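Local structure of ABC transporter sugar binding protein (Xanthomonas axonopodis pv. citri, 3UOR) at residues E168-M173 and L227-N232; P108-S113 and A316-I321; N249-F254 and K273-P278; H212-N217 and W418-E423. The protein probably binds maltose or related sugars in the periplasm and delivers them to the membrane components of an ABC transporter. All coordinates share one frame; numbering follows the deposited sequence.

Interaction 1. Residues E168-M173 and L227-N232; sequences EMEQVM and LGFYDN
Helices 166-180 and 221-235 run almost parallel here, their short segments inclined by only 7° and their axes 12.2 Å apart at closest approach, with Glu170 and Phe229 as the nearest CA pair. At that spacing the backbones stay apart and long side chains fill the gap. Phe229 has the most surface buried by the contact. Its CG stands anti to the backbone N (chi1 -178°), which carries the ring toward helix 166-180 although the CB starts off alongside. Met169 and Glu170 both meet the rim of this ring close to its plane. Met169, a fully extended chain, brings SD to 4.0 Å from Phe229 CZ in an edge-on Met-aromatic contact. Glu170 slides past the ring in the opposite direction: its CG lies 3.7 Å from Phe229 CE1 and its OE2 3.4 Å from Phe229 CD1, the carboxylate turned only 13° from the ring plane. An ordered water ties the polar ends together. It donates to Glu170 OE2 at 2.6 Å and to the backbone Phe229 O at 2.9 Å, and accepts from Asn232 ND2 at 3.0 Å, so the carboxylate and the amide, whose own approach is longer, are joined through it. Gln236 holds the other end of that amide, at Asn232 OD1. The contact joins helix 166-180 to helix 221-235 and to their neighbours: Trp166 stacks on Phe229, Phe200 of helix 195-202 meets it edge-to-face, Trp238 lies against Glu170 and Asn232, and Met169 also reaches Ile187 of strand 187-188.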
# COMPACT_ATOMS: atom_id res chain seq x y z
N GLU A 168 21.11 -7.66 9.51
CA GLU A 168 20.57 -7.99 10.83
C GLU A 168 19.34 -8.91 10.67
O GLU A 168 19.14 -9.85 11.44
CB GLU A 168 20.18 -6.72 11.59
CG GLU A 168 21.36 -5.81 11.93
CD GLU A 168 20.94 -4.45 12.47
OE1 GLU A 168 19.71 -4.15 12.49
OE2 GLU A 168 21.85 -3.68 12.87
N MET A 169 18.50 -8.62 9.69
CA MET A 169 17.31 -9.42 9.48
C MET A 169 17.71 -10.87 9.15
O MET A 169 17.11 -11.83 9.67
CB MET A 169 16.44 -8.83 8.37
CG MET A 169 15.04 -9.43 8.37
SD MET A 169 14.04 -8.85 7.00
CE MET A 169 12.62 -9.90 7.22
N GLU A 170 18.72 -11.02 8.29
CA GLU A 170 19.18 -12.37 7.92
C GLU A 170 19.69 -13.16 9.14
O GLU A 170 19.33 -14.33 9.33
CB GLU A 170 20.26 -12.28 6.83
CG GLU A 170 19.74 -11.63 5.56
CD GLU A 170 20.63 -11.92 4.36
OE1 GLU A 170 21.83 -12.20 4.55
OE2 GLU A 170 20.14 -11.87 3.22
N GLN A 171 20.50 -12.51 9.97
CA GLN A 171 21.00 -13.16 11.18
C GLN A 171 19.88 -13.54 12.15
O GLN A 171 19.88 -14.62 12.70
CB GLN A 171 22.02 -12.28 11.88
CG GLN A 171 23.26 -12.07 11.06
CD GLN A 171 24.00 -13.37 10.89
OE1 GLN A 171 24.19 -14.12 11.86
NE2 GLN A 171 24.41 -13.67 9.66
N VAL A 172 18.92 -12.64 12.35
CA VAL A 172 17.78 -12.96 13.23
C VAL A 172 16.98 -14.14 12.66
O VAL A 172 16.61 -15.07 13.38
CB VAL A 172 16.83 -11.75 13.40
CG1 VAL A 172 15.56 -12.21 14.09
CG2 VAL A 172 17.51 -10.63 14.20
N MET A 173 16.72 -14.11 11.36
CA MET A 173 15.97 -15.21 10.76
C MET A 173 16.73 -16.53 10.89
O MET A 173 16.14 -17.56 11.17
CB MET A 173 15.59 -14.92 9.30
CG MET A 173 14.46 -13.87 9.18
SD MET A 173 13.95 -13.60 7.48
CE MET A 173 15.44 -12.92 6.74
N LEU A 227 15.64 -8.80 -5.68
CA LEU A 227 15.43 -10.21 -6.05
C LEU A 227 16.35 -11.14 -5.27
O LEU A 227 15.92 -12.17 -4.75
CB LEU A 227 15.63 -10.43 -7.57
CG LEU A 227 15.35 -11.87 -8.05
CD1 LEU A 227 13.90 -12.25 -7.67
CD2 LEU A 227 15.57 -11.98 -9.56
N GLY A 228 17.62 -10.78 -5.18
CA GLY A 228 18.57 -11.60 -4.45
C GLY A 228 18.18 -11.82 -2.99
O GLY A 228 18.15 -12.96 -2.49
N PHE A 229 17.90 -10.71 -2.30
CA PHE A 229 17.54 -10.72 -0.88
C PHE A 229 16.25 -11.53 -0.65
O PHE A 229 16.17 -12.38 0.23
CB PHE A 229 17.35 -9.27 -0.38
CG PHE A 229 17.02 -9.15 1.08
CD1 PHE A 229 17.91 -9.58 2.05
CD2 PHE A 229 15.83 -8.55 1.48
CE1 PHE A 229 17.61 -9.45 3.40
CE2 PHE A 229 15.52 -8.41 2.81
CZ PHE A 229 16.41 -8.86 3.79
N TYR A 230 15.24 -11.27 -1.48
CA TYR A 230 13.96 -11.97 -1.40
C TYR A 230 14.08 -13.49 -1.70
O TYR A 230 13.61 -14.33 -0.93
CB TYR A 230 12.98 -11.30 -2.38
CG TYR A 230 11.63 -11.94 -2.54
CD1 TYR A 230 10.59 -11.66 -1.65
CD2 TYR A 230 11.36 -12.80 -3.61
CE1 TYR A 230 9.33 -12.22 -1.82
CE2 TYR A 230 10.10 -13.37 -3.78
CZ TYR A 230 9.09 -13.06 -2.89
OH TYR A 230 7.83 -13.60 -3.04
N ASP A 231 14.72 -13.85 -2.80
CA ASP A 231 14.88 -15.27 -3.15
C ASP A 231 15.67 -16.01 -2.06
O ASP A 231 15.33 -17.13 -1.66
CB ASP A 231 15.60 -15.39 -4.49
CG ASP A 231 15.72 -16.83 -4.96
OD1 ASP A 231 14.81 -17.65 -4.69
OD2 ASP A 231 16.72 -17.13 -5.64
N ASN A 232 16.72 -15.37 -1.55
CA ASN A 232 17.57 -16.00 -0.54
C ASN A 232 16.78 -16.53 0.67
O ASN A 232 17.13 -17.56 1.22
CB ASN A 232 18.67 -15.05 -0.07
CG ASN A 232 19.65 -15.72 0.86
OD1 ASN A 232 20.35 -16.65 0.48
ND2 ASN A 232 19.72 -15.23 2.09
O HOH W 1 17.88 -12.91 2.45

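Interaction 2. Residues P108-S113 and A316-I321; sequences PYVARS and ASWKLI
Trp318, projecting from helix 314-324, packs against the end of helix 107-111 and the turn that follows it. Trp318 CB lies 3.7 Å from Tyr109 CD1. With CG anti to the backbone N (chi1 168°), the indole then extends across Tyr109 toward Ser113. Trp318 CG is 3.8 Å from the same Tyr109 CD1, but the tyrosine ring and the five-membered ring of Trp318, their planes 30° apart, are slid so far that they scarcely overlap. The closer match is aliphatic: Tyr109 CB sits over a face of the six-membered ring, 3.6 Å from its centroid and 13° off the normal, a CH-pi contact that brings it equally near Trp318 CD2 and Trp318 CE3. Farther along, Trp318 CZ2 meets Ser113 CB edge-on at 3.5 Å, and Trp318 CH2, at the far end of the indole, reaches Val110 CG2 at 4.2 Å. Ser317, Ile321 and Trp318 itself touch strand 303-307, and Leu320 touches Phe34 of strand 30-36, so the tryptophan joins helix 107-111 to the layer that covers these strands. Glu322 OE2 bonds to Ser113 OG and, weakly, to Trp318 NE1, while the serine oxygen also pairs with Val116 N. The segments themselves therefore meet through dispersion and CH-pi contacts, and the Glu322 carboxylate at their margin is probably more stable as an anion for having these partners.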
# COMPACT_ATOMS: atom_id res chain seq x y z
N PRO A 108 -5.64 23.92 -6.61
CA PRO A 108 -6.38 25.15 -6.28
C PRO A 108 -7.24 25.02 -5.01
O PRO A 108 -7.39 26.00 -4.28
CB PRO A 108 -7.27 25.37 -7.51
CG PRO A 108 -6.53 24.69 -8.61
CD PRO A 108 -5.90 23.48 -7.99
N TYR A 109 -7.79 23.84 -4.75
CA TYR A 109 -8.58 23.63 -3.54
C TYR A 109 -7.66 23.48 -2.33
O TYR A 109 -7.95 23.99 -1.25
CB TYR A 109 -9.49 22.41 -3.68
CG TYR A 109 -10.51 22.54 -4.78
CD1 TYR A 109 -11.76 23.10 -4.53
CD2 TYR A 109 -10.23 22.11 -6.07
CE1 TYR A 109 -12.71 23.23 -5.56
CE2 TYR A 109 -11.17 22.24 -7.10
CZ TYR A 109 -12.40 22.79 -6.83
OH TYR A 109 -13.33 22.91 -7.84
N VAL A 110 -6.55 22.78 -2.52
CA VAL A 110 -5.66 22.53 -1.40
C VAL A 110 -5.08 23.87 -0.93
O VAL A 110 -4.94 24.12 0.27
CB VAL A 110 -4.51 21.56 -1.78
CG1 VAL A 110 -3.45 21.55 -0.69
CG2 VAL A 110 -5.07 20.13 -2.02
N ALA A 111 -4.77 24.73 -1.89
CA ALA A 111 -4.14 26.01 -1.61
C ALA A 111 -5.06 26.93 -0.80
O ALA A 111 -4.58 27.76 -0.03
CB ALA A 111 -3.72 26.70 -2.92
N ARG A 112 -6.36 26.77 -0.99
CA ARG A 112 -7.33 27.60 -0.28
C ARG A 112 -7.86 26.91 0.97
O ARG A 112 -8.78 27.41 1.60
CB ARG A 112 -8.49 27.94 -1.20
CG ARG A 112 -8.02 28.72 -2.44
CD ARG A 112 -9.18 29.18 -3.31
NE ARG A 112 -8.83 30.29 -4.21
CZ ARG A 112 -9.56 30.64 -5.27
NH1 ARG A 112 -10.67 29.96 -5.57
NH2 ARG A 112 -9.19 31.66 -6.04
N SER A 113 -7.30 25.75 1.31
CA SER A 113 -7.81 25.00 2.45
C SER A 113 -6.86 25.09 3.62
O SER A 113 -5.67 24.76 3.51
CB SER A 113 -8.03 23.53 2.09
OG SER A 113 -8.29 22.77 3.26
N ALA A 316 -19.12 21.73 -2.89
CA ALA A 316 -19.72 20.89 -1.86
C ALA A 316 -18.85 19.66 -1.77
O ALA A 316 -18.54 19.17 -0.68
CB ALA A 316 -21.15 20.50 -2.22
N SER A 317 -18.46 19.16 -2.94
CA SER A 317 -17.63 17.98 -3.05
C SER A 317 -16.31 18.18 -2.33
O SER A 317 -15.88 17.31 -1.58
CB SER A 317 -17.39 17.64 -4.52
OG SER A 317 -18.55 17.06 -5.09
N TRP A 318 -15.67 19.33 -2.53
CA TRP A 318 -14.43 19.61 -1.84
C TRP A 318 -14.63 19.61 -0.33
O TRP A 318 -13.79 19.10 0.41
CB TRP A 318 -13.83 20.95 -2.26
CG TRP A 318 -12.74 21.30 -1.32
CD1 TRP A 318 -12.75 22.28 -0.36
CD2 TRP A 318 -11.47 20.64 -1.20
NE1 TRP A 318 -11.56 22.28 0.33
CE2 TRP A 318 -10.76 21.28 -0.16
CE3 TRP A 318 -10.87 19.58 -1.88
CZ2 TRP A 318 -9.47 20.89 0.21
CZ3 TRP A 318 -9.59 19.19 -1.51
CH2 TRP A 318 -8.91 19.85 -0.47
N LYS A 319 -15.72 20.19 0.15
CA LYS A 319 -15.96 20.25 1.60
C LYS A 319 -16.01 18.85 2.21
O LYS A 319 -15.51 18.62 3.31
CB LYS A 319 -17.25 21.01 1.94
CG LYS A 319 -17.19 22.52 1.69
CD LYS A 319 -18.54 23.16 1.99
CE LYS A 319 -18.54 24.68 1.80
NZ LYS A 319 -18.04 25.39 3.01
N LEU A 320 -16.62 17.92 1.49
CA LEU A 320 -16.68 16.55 1.97
C LEU A 320 -15.27 15.96 2.09
O LEU A 320 -14.95 15.26 3.05
CB LEU A 320 -17.54 15.69 1.04
CG LEU A 320 -17.40 14.19 1.27
CD1 LEU A 320 -17.79 13.82 2.67
CD2 LEU A 320 -18.23 13.43 0.26
N ILE A 321 -14.41 16.27 1.13
CA ILE A 321 -13.07 15.68 1.12
C ILE A 321 -12.24 16.28 2.23
O ILE A 321 -11.45 15.59 2.90
CB ILE A 321 -12.35 15.90 -0.22
CG1 ILE A 321 -12.96 14.99 -1.30
CG2 ILE A 321 -10.89 15.56 -0.09
CD1 ILE A 321 -12.27 15.13 -2.63

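Interaction 3. Residues N249-F254 and K273-P278; sequences NVWYEF and KLRQPP
A cation-pi contact at the surface links Arg275, in the last turn of helix 267-275, to Trp251 in the first turn of helix 250-256; strand 259-264 lies between the two helices along the chain. Arg275 has by far the most surface buried here, followed by Trp251 and Tyr252. Its chain is extended from CG to NE and runs along both aromatic side chains. Arg275 CD rests over the face of the Tyr252 ring, 4.2 Å from its centroid, in a CH-pi contact, while Arg275 CG lies 3.7 Å from Tyr252 OH. Arg275 CD also touches Trp251 CB at 3.5 Å. Beyond it the chain bends, and the guanidinium settles over the indole, off-centre: Arg275 CZ is 4.2 Å from the centroid of the six-membered ring of Trp251, and the two planes are tilted by 37°. The opposite face of the indole carries Val250 CG2, so the ring is held between an aliphatic branch and a charged group. Glu271, a helical turn earlier, forms a salt bridge with Arg275 NH1 and probably fixes the rotation of the guanidinium; Phe272 meets Trp251 edge-to-face. Asn249 is the N-cap of helix 250-256; both aromatic residues lie in its first turn. Asn249 OD1 accepts from Tyr252 N at 2.9 Å with an N-H...O angle of 168°, the donor tilted 27° from the carbonyl plane.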
# COMPACT_ATOMS: atom_id res chain seq x y z
N ASN A 249 -4.48 -20.80 7.88
CA ASN A 249 -4.99 -19.56 8.43
C ASN A 249 -3.83 -18.70 8.96
O ASN A 249 -3.16 -19.11 9.91
CB ASN A 249 -5.97 -19.89 9.55
CG ASN A 249 -6.56 -18.67 10.20
OD1 ASN A 249 -5.86 -17.90 10.85
ND2 ASN A 249 -7.86 -18.49 10.03
N VAL A 250 -3.59 -17.54 8.34
CA VAL A 250 -2.36 -16.80 8.64
C VAL A 250 -2.27 -16.41 10.11
O VAL A 250 -1.19 -16.38 10.67
CB VAL A 250 -2.15 -15.56 7.74
CG1 VAL A 250 -2.03 -15.99 6.28
CG2 VAL A 250 -3.28 -14.55 7.93
N TRP A 251 -3.41 -16.13 10.73
CA TRP A 251 -3.39 -15.71 12.13
C TRP A 251 -3.11 -16.86 13.08
O TRP A 251 -2.28 -16.74 13.99
CB TRP A 251 -4.67 -14.95 12.48
CG TRP A 251 -4.94 -13.88 11.48
CD1 TRP A 251 -4.21 -12.73 11.28
CD2 TRP A 251 -6.00 -13.85 10.51
NE1 TRP A 251 -4.75 -12.01 10.25
CE2 TRP A 251 -5.85 -12.67 9.76
CE3 TRP A 251 -7.05 -14.72 10.20
CZ2 TRP A 251 -6.72 -12.32 8.73
CZ3 TRP A 251 -7.91 -14.38 9.18
CH2 TRP A 251 -7.74 -13.18 8.45
N TYR A 252 -3.76 -17.99 12.87
CA TYR A 252 -3.53 -19.14 13.74
C TYR A 252 -2.14 -19.74 13.57
O TYR A 252 -1.48 -20.06 14.55
CB TYR A 252 -4.64 -20.18 13.59
CG TYR A 252 -5.94 -19.64 14.13
CD1 TYR A 252 -6.00 -19.10 15.42
CD2 TYR A 252 -7.10 -19.63 13.36
CE1 TYR A 252 -7.18 -18.60 15.93
CE2 TYR A 252 -8.29 -19.12 13.86
CZ TYR A 252 -8.32 -18.61 15.15
OH TYR A 252 -9.49 -18.11 15.66
N GLU A 253 -1.68 -19.87 12.33
CA GLU A 253 -0.32 -20.35 12.09
C GLU A 253 0.71 -19.47 12.81
O GLU A 253 1.68 -19.97 13.39
CB GLU A 253 -0.02 -20.41 10.59
CG GLU A 253 -0.86 -21.43 9.84
CD GLU A 253 -0.53 -22.88 10.19
OE1 GLU A 253 -0.80 -23.76 9.35
OE2 GLU A 253 0.01 -23.14 11.30
N PHE A 254 0.48 -18.16 12.78
CA PHE A 254 1.35 -17.19 13.45
C PHE A 254 1.37 -17.47 14.95
O PHE A 254 2.44 -17.62 15.54
CB PHE A 254 0.85 -15.78 13.14
CG PHE A 254 1.59 -14.67 13.86
CD1 PHE A 254 2.71 -14.09 13.30
CD2 PHE A 254 1.10 -14.15 15.05
CE1 PHE A 254 3.36 -13.03 13.94
CE2 PHE A 254 1.74 -13.10 15.70
CZ PHE A 254 2.87 -12.53 15.15
N LYS A 273 -5.53 -9.27 16.87
CA LYS A 273 -6.08 -8.96 18.18
C LYS A 273 -7.21 -9.93 18.51
O LYS A 273 -7.27 -10.47 19.61
CB LYS A 273 -6.61 -7.53 18.23
CG LYS A 273 -5.58 -6.46 18.52
CD LYS A 273 -6.24 -5.09 18.49
CE LYS A 273 -5.26 -3.94 18.74
NZ LYS A 273 -5.82 -2.63 18.23
N LEU A 274 -8.09 -10.15 17.54
CA LEU A 274 -9.25 -11.01 17.75
C LEU A 274 -8.90 -12.47 18.03
O LEU A 274 -9.63 -13.17 18.74
CB LEU A 274 -10.18 -10.95 16.55
CG LEU A 274 -10.92 -9.65 16.27
CD1 LEU A 274 -11.88 -9.87 15.12
CD2 LEU A 274 -11.67 -9.18 17.51
N ARG A 275 -7.79 -12.94 17.48
CA ARG A 275 -7.47 -14.36 17.55
C ARG A 275 -6.33 -14.64 18.52
O ARG A 275 -5.96 -15.79 18.76
CB ARG A 275 -7.16 -14.90 16.15
CG ARG A 275 -8.30 -14.66 15.17
CD ARG A 275 -7.92 -15.07 13.77
NE ARG A 275 -9.07 -15.04 12.88
CZ ARG A 275 -9.74 -13.94 12.55
NH1 ARG A 275 -9.36 -12.77 13.05
NH2 ARG A 275 -10.79 -14.01 11.74
N GLN A 276 -5.78 -13.57 19.07
CA GLN A 276 -4.79 -13.61 20.14
C GLN A 276 -5.23 -14.61 21.23
O GLN A 276 -6.15 -14.32 22.00
CB GLN A 276 -4.75 -12.20 20.72
CG GLN A 276 -3.66 -11.84 21.68
CD GLN A 276 -3.71 -10.35 21.99
OE1 GLN A 276 -2.70 -9.70 22.22
NE2 GLN A 276 -4.92 -9.79 21.94
N PRO A 277 -4.58 -15.77 21.30
CA PRO A 277 -4.98 -16.76 22.32
C PRO A 277 -4.63 -16.28 23.74
O PRO A 277 -3.62 -15.62 23.92
CB PRO A 277 -4.18 -18.01 21.95
CG PRO A 277 -2.97 -17.49 21.24
CD PRO A 277 -3.40 -16.21 20.54
N PRO A 278 -5.46 -16.64 24.74
CA PRO A 278 -5.37 -16.19 26.13
C PRO A 278 -4.01 -15.65 26.60
O PRO A 278 -3.90 -14.45 26.88
CB PRO A 278 -5.75 -17.45 26.90
CG PRO A 278 -6.80 -18.08 26.03
CD PRO A 278 -6.49 -17.67 24.59

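Interaction 4. Residues H212-N217 and W418-E423; sequences HDNYGN and WIFEQE
Phe420 turns its CG anti to the backbone N (chi1 176°), while His212 (chi1 -65°) and, in the same way, Asn214 set theirs anti to the carbonyl carbon; these torsions bring all three side chains together where a beta hairpin meets the C-terminal helix. The hairpin is the small two-stranded sheet of strands 209-210 and 215-216. Asn214 and Tyr215 both face Arg210 in a classic beta bulge, and His212 belongs to the connecting turn. Helix 414-422 supplies Phe420, the side chain most buried by the contact. One face of its ring receives both hairpin residues: the end of the Asn214 amide comes down close to the CG and CD1 side, and His212 CB lies over the rim. Beyond that CB the imidazole and the phenyl ring meet obliquely, centroids 4.7 Å apart and planes at 31°. The contact is partly buried; His212 is exposed and Asn214 buried. Arginines of the same helix reinforce it through the backbone, as Arg416 NH2 donates to His212 O and Arg417 NH1 to Asn214 O. Far along the sequence, the end of the modelled chain is thus fastened to the hairpin by ring packing and by arginine side chains bonded to hairpin carbonyls. The closest atoms of the aromatic pair are Phe420 CZ, over one face of the imidazole, and His212 ND1, 3.5 Å away.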
# COMPACT_ATOMS: atom_id res chain seq x y z
N HIS A 212 12.08 7.67 -19.30
CA HIS A 212 10.74 8.24 -19.37
C HIS A 212 9.70 7.19 -19.05
O HIS A 212 8.55 7.28 -19.50
CB HIS A 212 10.48 8.88 -20.74
CG HIS A 212 11.35 10.06 -21.02
ND1 HIS A 212 12.46 9.98 -21.84
CD2 HIS A 212 11.30 11.34 -20.57
CE1 HIS A 212 13.04 11.17 -21.90
NE2 HIS A 212 12.35 12.01 -21.14
N ASP A 213 10.12 6.23 -18.24
CA ASP A 213 9.25 5.13 -17.82
C ASP A 213 8.71 4.38 -19.04
O ASP A 213 7.63 3.83 -19.00
CB ASP A 213 8.12 5.64 -16.94
CG ASP A 213 8.61 6.05 -15.56
OD1 ASP A 213 9.79 5.80 -15.22
OD2 ASP A 213 7.80 6.61 -14.80
N ASN A 214 9.51 4.38 -20.11
CA ASN A 214 9.16 3.69 -21.34
C ASN A 214 9.76 2.29 -21.41
O ASN A 214 9.40 1.53 -22.29
CB ASN A 214 9.60 4.50 -22.56
CG ASN A 214 8.77 5.75 -22.75
OD1 ASN A 214 7.64 5.82 -22.29
ND2 ASN A 214 9.34 6.74 -23.43
N TYR A 215 10.68 1.96 -20.51
CA TYR A 215 11.28 0.62 -20.53
C TYR A 215 11.34 0.06 -19.13
O TYR A 215 11.41 0.82 -18.16
CB TYR A 215 12.70 0.67 -21.05
CG TYR A 215 12.84 0.97 -22.53
CD1 TYR A 215 12.79 -0.04 -23.47
CD2 TYR A 215 13.04 2.28 -22.97
CE1 TYR A 215 12.93 0.23 -24.82
CE2 TYR A 215 13.17 2.56 -24.31
CZ TYR A 215 13.12 1.53 -25.23
OH TYR A 215 13.26 1.80 -26.57
N GLY A 216 11.34 -1.26 -19.02
CA GLY A 216 11.54 -1.87 -17.72
C GLY A 216 12.98 -1.67 -17.29
O GLY A 216 13.86 -1.56 -18.12
N ASN A 217 13.22 -1.59 -15.99
CA ASN A 217 14.58 -1.47 -15.49
C ASN A 217 14.82 -2.55 -14.46
O ASN A 217 15.56 -2.32 -13.50
CB ASN A 217 14.82 -0.10 -14.85
CG ASN A 217 16.30 0.14 -14.56
OD1 ASN A 217 17.16 -0.22 -15.34
ND2 ASN A 217 16.59 0.77 -13.42
N TRP A 418 5.59 4.11 -27.81
CA TRP A 418 5.33 4.49 -29.20
C TRP A 418 4.72 5.87 -29.30
O TRP A 418 5.10 6.70 -30.13
CB TRP A 418 4.37 3.49 -29.84
CG TRP A 418 3.83 3.92 -31.17
CD1 TRP A 418 2.63 4.55 -31.41
CD2 TRP A 418 4.46 3.76 -32.44
NE1 TRP A 418 2.48 4.77 -32.77
CE2 TRP A 418 3.59 4.30 -33.42
CE3 TRP A 418 5.68 3.22 -32.85
CZ2 TRP A 418 3.91 4.31 -34.77
CZ3 TRP A 418 5.99 3.23 -34.19
CH2 TRP A 418 5.11 3.77 -35.14
N ILE A 419 3.72 6.11 -28.46
CA ILE A 419 3.14 7.43 -28.37
C ILE A 419 4.22 8.47 -28.06
O ILE A 419 4.22 9.56 -28.62
CB ILE A 419 2.05 7.48 -27.31
CG1 ILE A 419 0.81 6.70 -27.79
CG2 ILE A 419 1.70 8.93 -26.96
CD1 ILE A 419 -0.21 6.46 -26.68
N PHE A 420 5.16 8.13 -27.18
CA PHE A 420 6.25 9.04 -26.82
C PHE A 420 7.13 9.34 -28.03
O PHE A 420 7.52 10.48 -28.26
CB PHE A 420 7.10 8.42 -25.71
CG PHE A 420 8.31 9.24 -25.35
CD1 PHE A 420 9.56 8.93 -25.88
CD2 PHE A 420 8.21 10.31 -24.48
CE1 PHE A 420 10.69 9.67 -25.54
CE2 PHE A 420 9.33 11.07 -24.14
CZ PHE A 420 10.57 10.74 -24.68
N GLU A 421 7.46 8.31 -28.80
CA GLU A 421 8.29 8.48 -29.99
C GLU A 421 7.58 9.27 -31.08
O GLU A 421 8.22 9.97 -31.85
CB GLU A 421 8.70 7.11 -30.55
CG GLU A 421 9.61 6.27 -29.64
CD GLU A 421 9.76 4.82 -30.14
OE1 GLU A 421 9.05 4.45 -31.10
OE2 GLU A 421 10.58 4.06 -29.57
N GLN A 422 6.26 9.17 -31.15
CA GLN A 422 5.49 9.77 -32.24
C GLN A 422 5.20 11.25 -32.03
O GLN A 422 5.17 12.02 -32.98
CB GLN A 422 4.18 9.02 -32.45
CG GLN A 422 4.39 7.64 -33.02
CD GLN A 422 5.15 7.70 -34.32
OE1 GLN A 422 6.22 7.11 -34.47
NE2 GLN A 422 4.59 8.42 -35.29
N GLU A 423 4.96 11.62 -30.78
CA GLU A 423 4.66 13.00 -30.43
C GLU A 423 5.92 13.63 -29.86
O GLU A 423 7.01 13.45 -30.39
CB GLU A 423 3.53 13.06 -29.41
CG GLU A 423 2.34 12.12 -29.70
CD GLU A 423 1.56 12.49 -30.96
OE1 GLU A 423 1.49 13.70 -31.29
OE2 GLU A 423 1.01 11.58 -31.62

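The four contacts are separate packing sites spread over the chain, none touching another. Interactions 1 and 2 lie on opposite sides of its centre, their own centres 45 Å apart, consistent with the two-lobed build of periplasmic sugar-binding proteins. Along the sequence, interactions 1 and 3 are both nested inside the loop closed by 108-113 and 316-321. Interaction 4 crosses interactions 1 and 2, because helix 414-422 returns to a hairpin preceding helix 221-235; the nearest atoms of interactions 1 and 4 are about 10 Å apart. Interactions 3 and 4 stand farthest from each other, with centres 47 Å apart. All four are structural packing, and none includes a ligand.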